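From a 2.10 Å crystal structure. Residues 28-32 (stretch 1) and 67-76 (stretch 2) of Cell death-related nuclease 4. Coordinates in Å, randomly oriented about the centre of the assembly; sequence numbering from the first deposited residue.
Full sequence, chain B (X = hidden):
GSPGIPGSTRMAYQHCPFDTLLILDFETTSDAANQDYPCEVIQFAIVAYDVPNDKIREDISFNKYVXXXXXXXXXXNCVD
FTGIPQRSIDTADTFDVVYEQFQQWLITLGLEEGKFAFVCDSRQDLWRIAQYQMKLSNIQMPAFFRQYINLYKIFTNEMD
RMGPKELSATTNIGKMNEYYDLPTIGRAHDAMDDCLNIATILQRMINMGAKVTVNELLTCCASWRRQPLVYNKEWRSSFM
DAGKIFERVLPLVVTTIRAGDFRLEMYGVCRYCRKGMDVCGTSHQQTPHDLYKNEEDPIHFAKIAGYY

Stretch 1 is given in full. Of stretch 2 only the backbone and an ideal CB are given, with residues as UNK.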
ATOM      1  N   THR B  28     -12.213   3.326   2.397  1.00 24.47           N
ATOM      2  CA  THR B  28     -11.021   2.695   2.949  1.00 23.03           C
ATOM      3  C   THR B  28      -9.882   2.611   1.944  1.00 22.54           C
ATOM      4  O   THR B  28     -10.070   2.818   0.745  1.00 22.25           O
ATOM      5  CB  THR B  28     -11.318   1.258   3.443  1.00 22.59           C
ATOM      6  OG1 THR B  28     -11.500   0.386   2.319  1.00 19.20           O
ATOM      7  CG2 THR B  28     -12.566   1.224   4.322  1.00 23.55           C
ATOM      8  N   THR B  29      -8.694   2.302   2.451  1.00 22.58           N
ATOM      9  CA  THR B  29      -7.593   1.896   1.596  1.00 21.31           C
ATOM     10  C   THR B  29      -7.996   0.596   0.920  1.00 21.42           C
ATOM     11  O   THR B  29      -8.830  -0.145   1.440  1.00 22.74           O
ATOM     12  CB  THR B  29      -6.293   1.696   2.385  1.00 19.68           C
ATOM     13  OG1 THR B  29      -6.523   0.764   3.450  1.00 19.89           O
ATOM     14  CG2 THR B  29      -5.809   3.016   2.964  1.00 16.39           C
ATOM     15  N   SER B  30      -7.413   0.319  -0.240  1.00 19.72           N
ATOM     16  CA  SER B  30      -7.748  -0.893  -0.971  1.00 20.52           C
ATOM     17  C   SER B  30      -6.778  -1.166  -2.111  1.00 19.77           C
ATOM     18  O   SER B  30      -6.037  -0.284  -2.548  1.00 18.75           O
ATOM     19  CB  SER B  30      -9.170  -0.803  -1.525  1.00 21.43           C
ATOM     20  OG  SER B  30      -9.297   0.310  -2.391  1.00 21.25           O
ATOM     21  N   ASP B  31      -6.794  -2.412  -2.566  1.00 23.29           N
ATOM     22  CA  ASP B  31      -6.085  -2.832  -3.765  1.00 25.21           C
ATOM     23  C   ASP B  31      -7.005  -3.796  -4.502  1.00 28.47           C
ATOM     24  O   ASP B  31      -7.017  -4.991  -4.214  1.00 30.74           O
ATOM     25  CB  ASP B  31      -4.750  -3.492  -3.421  1.00 25.31           C
ATOM     26  CG  ASP B  31      -3.919  -3.810  -4.651  1.00 26.03           C
ATOM     27  OD1 ASP B  31      -4.015  -3.062  -5.648  1.00 26.86           O
ATOM     28  OD2 ASP B  31      -3.171  -4.810  -4.622  1.00 24.10           O
ATOM     29  N   ALA B  32      -7.769  -3.253  -5.447  1.00 32.82           N
ATOM     30  CA  ALA B  32      -8.911  -3.938  -6.059  1.00 34.64           C
ATOM     31  C   ALA B  32      -8.692  -5.425  -6.346  1.00 38.70           C
ATOM     32  O   ALA B  32      -9.591  -6.240  -6.134  1.00 39.46           O
ATOM     33  CB  ALA B  32      -9.295  -3.224  -7.344  1.00 35.63           C
ATOM     34  N   UNK B  67      -5.995   9.417   8.346  1.00 18.16           N
ATOM     35  CA  UNK B  67      -4.674   8.945   7.957  1.00 19.13           C
ATOM     36  C   UNK B  67      -4.496   7.469   8.330  1.00 16.90           C
ATOM     37  O   UNK B  67      -4.539   7.126   9.512  1.00 16.47           O
ATOM     38  CB  UNK B  67      -3.589   9.798   8.618  1.00 19.13           C
ATOM     39  N   UNK B  68      -4.297   6.590   7.329  1.00 21.22           N
ATOM     40  CA  UNK B  68      -4.010   5.179   7.619  1.00 23.00           C
ATOM     41  C   UNK B  68      -2.570   4.984   8.088  1.00 22.32           C
ATOM     42  O   UNK B  68      -1.741   5.853   7.827  1.00 22.54           O
ATOM     43  CB  UNK B  68      -4.272   4.319   6.381  1.00 23.00           C
ATOM     44  N   UNK B  69      -2.279   3.870   8.759  1.00 26.32           N
ATOM     45  CA  UNK B  69      -0.948   3.638   9.328  1.00 26.82           C
ATOM     46  C   UNK B  69      -0.300   2.339   8.844  1.00 25.42           C
ATOM     47  O   UNK B  69       0.914   2.176   8.950  1.00 29.37           O
ATOM     48  CB  UNK B  69      -1.040   3.618  10.855  1.00 26.82           C
ATOM     49  N   UNK B  70      -1.105   1.413   8.328  1.00 22.01           N
ATOM     50  CA  UNK B  70      -0.579   0.153   7.800  1.00 21.10           C
ATOM     51  C   UNK B  70      -0.124   0.321   6.353  1.00 20.97           C
ATOM     52  O   UNK B  70       0.945  -0.151   5.969  1.00 22.99           O
ATOM     53  CB  UNK B  70      -1.634  -0.951   7.896  1.00 21.10           C
ATOM     54  N   UNK B  71      -0.957   0.986   5.558  1.00 16.98           N
ATOM     55  CA  UNK B  71      -0.629   1.326   4.178  1.00 17.32           C
ATOM     56  C   UNK B  71      -0.864   2.811   3.966  1.00 17.90           C
ATOM     57  O   UNK B  71      -1.997   3.254   3.775  1.00 18.07           O
ATOM     58  CB  UNK B  71      -1.456   0.498   3.192  1.00 17.32           C
ATOM     59  N   UNK B  72       0.222   3.573   4.009  1.00 19.42           N
ATOM     60  CA  UNK B  72       0.146   5.025   4.087  1.00 19.62           C
ATOM     61  C   UNK B  72       0.107   5.694   2.719  1.00 19.39           C
ATOM     62  O   UNK B  72      -0.213   6.877   2.615  1.00 22.34           O
ATOM     63  CB  UNK B  72       1.337   5.562   4.884  1.00 19.62           C
ATOM     64  N   UNK B  73       0.430   4.933   1.678  1.00 16.45           N
ATOM     65  CA  UNK B  73       0.323   5.417   0.304  1.00 15.65           C
ATOM     66  C   UNK B  73      -0.876   4.774  -0.375  1.00 16.57           C
ATOM     67  O   UNK B  73      -0.912   3.556  -0.556  1.00 17.56           O
ATOM     68  CB  UNK B  73       1.604   5.125  -0.480  1.00 15.65           C
ATOM     69  N   UNK B  74      -1.860   5.586  -0.748  1.00 15.21           N
ATOM     70  CA  UNK B  74      -3.019   5.080  -1.473  1.00 16.73           C
ATOM     71  C   UNK B  74      -2.598   4.532  -2.831  1.00 16.20           C
ATOM     72  O   UNK B  74      -1.850   5.177  -3.562  1.00 15.79           O
ATOM     73  CB  UNK B  74      -4.069   6.179  -1.644  1.00 16.73           C
ATOM     74  N   UNK B  75      -3.083   3.341  -3.165  1.00 17.82           N
ATOM     75  CA  UNK B  75      -2.853   2.781  -4.487  1.00 19.30           C
ATOM     76  C   UNK B  75      -3.593   3.634  -5.503  1.00 22.95           C
ATOM     77  O   UNK B  75      -4.511   4.373  -5.148  1.00 22.86           O
ATOM     78  CB  UNK B  75      -3.303   1.321  -4.560  1.00 19.30           C
ATOM     79  N   UNK B  76      -3.194   3.538  -6.765  1.00 26.98           N
ATOM     80  CA  UNK B  76      -3.806   4.345  -7.810  1.00 31.00           C
ATOM     81  C   UNK B  76      -5.285   4.005  -7.968  1.00 28.56           C
ATOM     82  O   UNK B  76      -6.114   4.895  -8.151  1.00 31.02           O
ATOM     83  CB  UNK B  76      -3.072   4.143  -9.137  1.00 31.00           C
TER

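Position 67 lies beyond the reach of stretch 1, so the visible atoms hardly restrict it. It is Lys-67, with a largely extended side chain.

At position 68 the CA-to-CB bond points toward stretch 1, and the ideal CB is 4.0 Å from Thr-29 CG2. A methyl group offers neither charge nor hydrogen bond, so a compact apolar residue would suit; a phi of -76° and psi of 160° also admit proline. The residue is Pro-68, whose CG packs 3.9 Å from Thr-29 CG2. Its closed ring supplies an apolar surface without a flexible chain to be ordered.

Positions 69 and 70 find nothing of stretch 1 near their ideal CB atoms, and many residues would do. They are Val-69 and Leu-70, neither of which touches stretch 1.

Position 71 points toward stretch 1, but its ideal CB is still 5.0 Å from Thr-29 CG2. That gap, with the hydroxyl of Thr-29 nearby, leaves room for a modest polar side chain working through water, though a small apolar one could also fit. Asn-71 takes the polar course: one water accepts hydrogen bonds from Asn-71 ND2 (3.1 Å) and Thr-29 OG1 (2.7 Å), bridging a space the side chains do not close directly. Its backbone contributes too, with Asn-71 O 3.9 Å from Thr-29 CG2.

Positions 72 and 73 turn their CA-to-CB bonds away, so stretch 1 sets no demand. Arg-72 instead donates from NE to Val-69 O at 3.1 Å, bracing the local turn of chain; Thr-73 makes no contact with stretch 1.

Position 74 starts sideways, with nothing of stretch 1 within 5.5 Å of its ideal CB. A short side chain would fall short of the Thr-29 methyl, whereas a longer, branched apolar one could return to it. Leu-74, with chi1 m and chi2 t, does so: CD2 comes 3.7 Å from Thr-29 CG2, joining Pro-68 around that methyl.

Position 75 points toward stretch 1, its ideal CB 3.8 Å from Ser-30 O and 4.6 Å from Asp-31 OD1. A carbonyl acceptor so near favours a short donor, serine or threonine above all. Thr-75, in the p rotamer, donates from OG1 to Ser-30 O at 2.8 Å. Its side chain also caps the helix that follows, and CG2 lies 4.3 Å from Asp-31 OD1. A second water accepts from Ser-30 N (3.1 Å) and Thr-75 N (3.2 Å), linking the two backbones.

Position 76 points away as the helix begins, leaving a long polar chain free to extend. Lys-76 does not touch stretch 1.

Stretch 2, residues 67-76: KPVLNRTLTK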
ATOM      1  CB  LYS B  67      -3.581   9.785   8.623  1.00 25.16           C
ATOM      2  CG  LYS B  67      -2.164   9.377   8.207  1.00 31.44           C
ATOM      3  CD  LYS B  67      -1.102  10.030   9.071  1.00 35.96           C
ATOM      4  CE  LYS B  67      -0.932  11.496   8.736  1.00 43.68           C
ATOM      5  NZ  LYS B  67       0.076  12.145   9.620  1.00 49.99           N
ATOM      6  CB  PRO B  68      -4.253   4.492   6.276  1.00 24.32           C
ATOM      7  CG  PRO B  68      -3.922   5.532   5.273  1.00 22.25           C
ATOM      8  CD  PRO B  68      -4.303   6.855   5.877  1.00 21.56           C
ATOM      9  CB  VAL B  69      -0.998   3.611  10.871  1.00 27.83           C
ATOM     10  CG1 VAL B  69      -1.471   4.955  11.410  1.00 28.92           C
ATOM     11  CG2 VAL B  69      -1.901   2.487  11.366  1.00 26.89           C
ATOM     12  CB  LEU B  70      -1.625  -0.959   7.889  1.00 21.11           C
ATOM     13  CG  LEU B  70      -2.157  -1.297   9.283  1.00 20.75           C
ATOM     14  CD1 LEU B  70      -3.202  -2.393   9.185  1.00 21.21           C
ATOM     15  CD2 LEU B  70      -1.026  -1.719  10.207  1.00 20.93           C
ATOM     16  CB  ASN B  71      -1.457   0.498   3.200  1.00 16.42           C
ATOM     17  CG  ASN B  71      -1.102  -0.976   3.245  1.00 17.78           C
ATOM     18  OD1 ASN B  71      -0.063  -1.393   2.730  1.00 17.98           O
ATOM     19  ND2 ASN B  71      -1.964  -1.774   3.864  1.00 17.75           N
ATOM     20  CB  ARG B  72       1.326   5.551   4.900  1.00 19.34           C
ATOM     21  CG  ARG B  72       1.374   4.959   6.299  1.00 26.66           C
ATOM     22  CD  ARG B  72       2.583   5.404   7.089  1.00 32.22           C
ATOM     23  NE  ARG B  72       2.861   4.454   8.160  1.00 40.57           N
ATOM     24  CZ  ARG B  72       3.803   4.608   9.083  1.00 47.44           C
ATOM     25  NH1 ARG B  72       4.575   5.687   9.085  1.00 50.34           N
ATOM     26  NH2 ARG B  72       3.971   3.677  10.008  1.00 49.75           N
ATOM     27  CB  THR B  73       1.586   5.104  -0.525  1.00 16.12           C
ATOM     28  OG1 THR B  73       2.761   5.461   0.211  1.00 15.97           O
ATOM     29  CG2 THR B  73       1.558   5.866  -1.842  1.00 15.68           C
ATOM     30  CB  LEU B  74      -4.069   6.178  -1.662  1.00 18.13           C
ATOM     31  CG  LEU B  74      -4.644   6.839  -0.406  1.00 21.12           C
ATOM     32  CD1 LEU B  74      -5.768   7.783  -0.801  1.00 21.69           C
ATOM     33  CD2 LEU B  74      -5.137   5.803   0.595  1.00 21.69           C
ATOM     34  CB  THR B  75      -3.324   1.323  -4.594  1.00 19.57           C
ATOM     35  OG1 THR B  75      -4.751   1.267  -4.479  1.00 24.60           O
ATOM     36  CG2 THR B  75      -2.693   0.472  -3.502  1.00 18.46           C
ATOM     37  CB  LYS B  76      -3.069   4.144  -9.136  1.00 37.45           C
ATOM     38  CG  LYS B  76      -3.607   4.970 -10.293  1.00 42.05           C
ATOM     39  CD  LYS B  76      -3.464   6.466 -10.045  1.00 46.70           C
ATOM     40  CE  LYS B  76      -4.085   7.279 -11.171  1.00 53.02           C
ATOM     41  NZ  LYS B  76      -3.493   6.951 -12.498  1.00 57.28           N
TER
HETATM   42  O   HOH W   1      -4.470  -0.314   4.820  1.00 18.82           O
HETATM   43  O   HOH W   2      -4.789   1.726  -0.976  1.00 21.73           O
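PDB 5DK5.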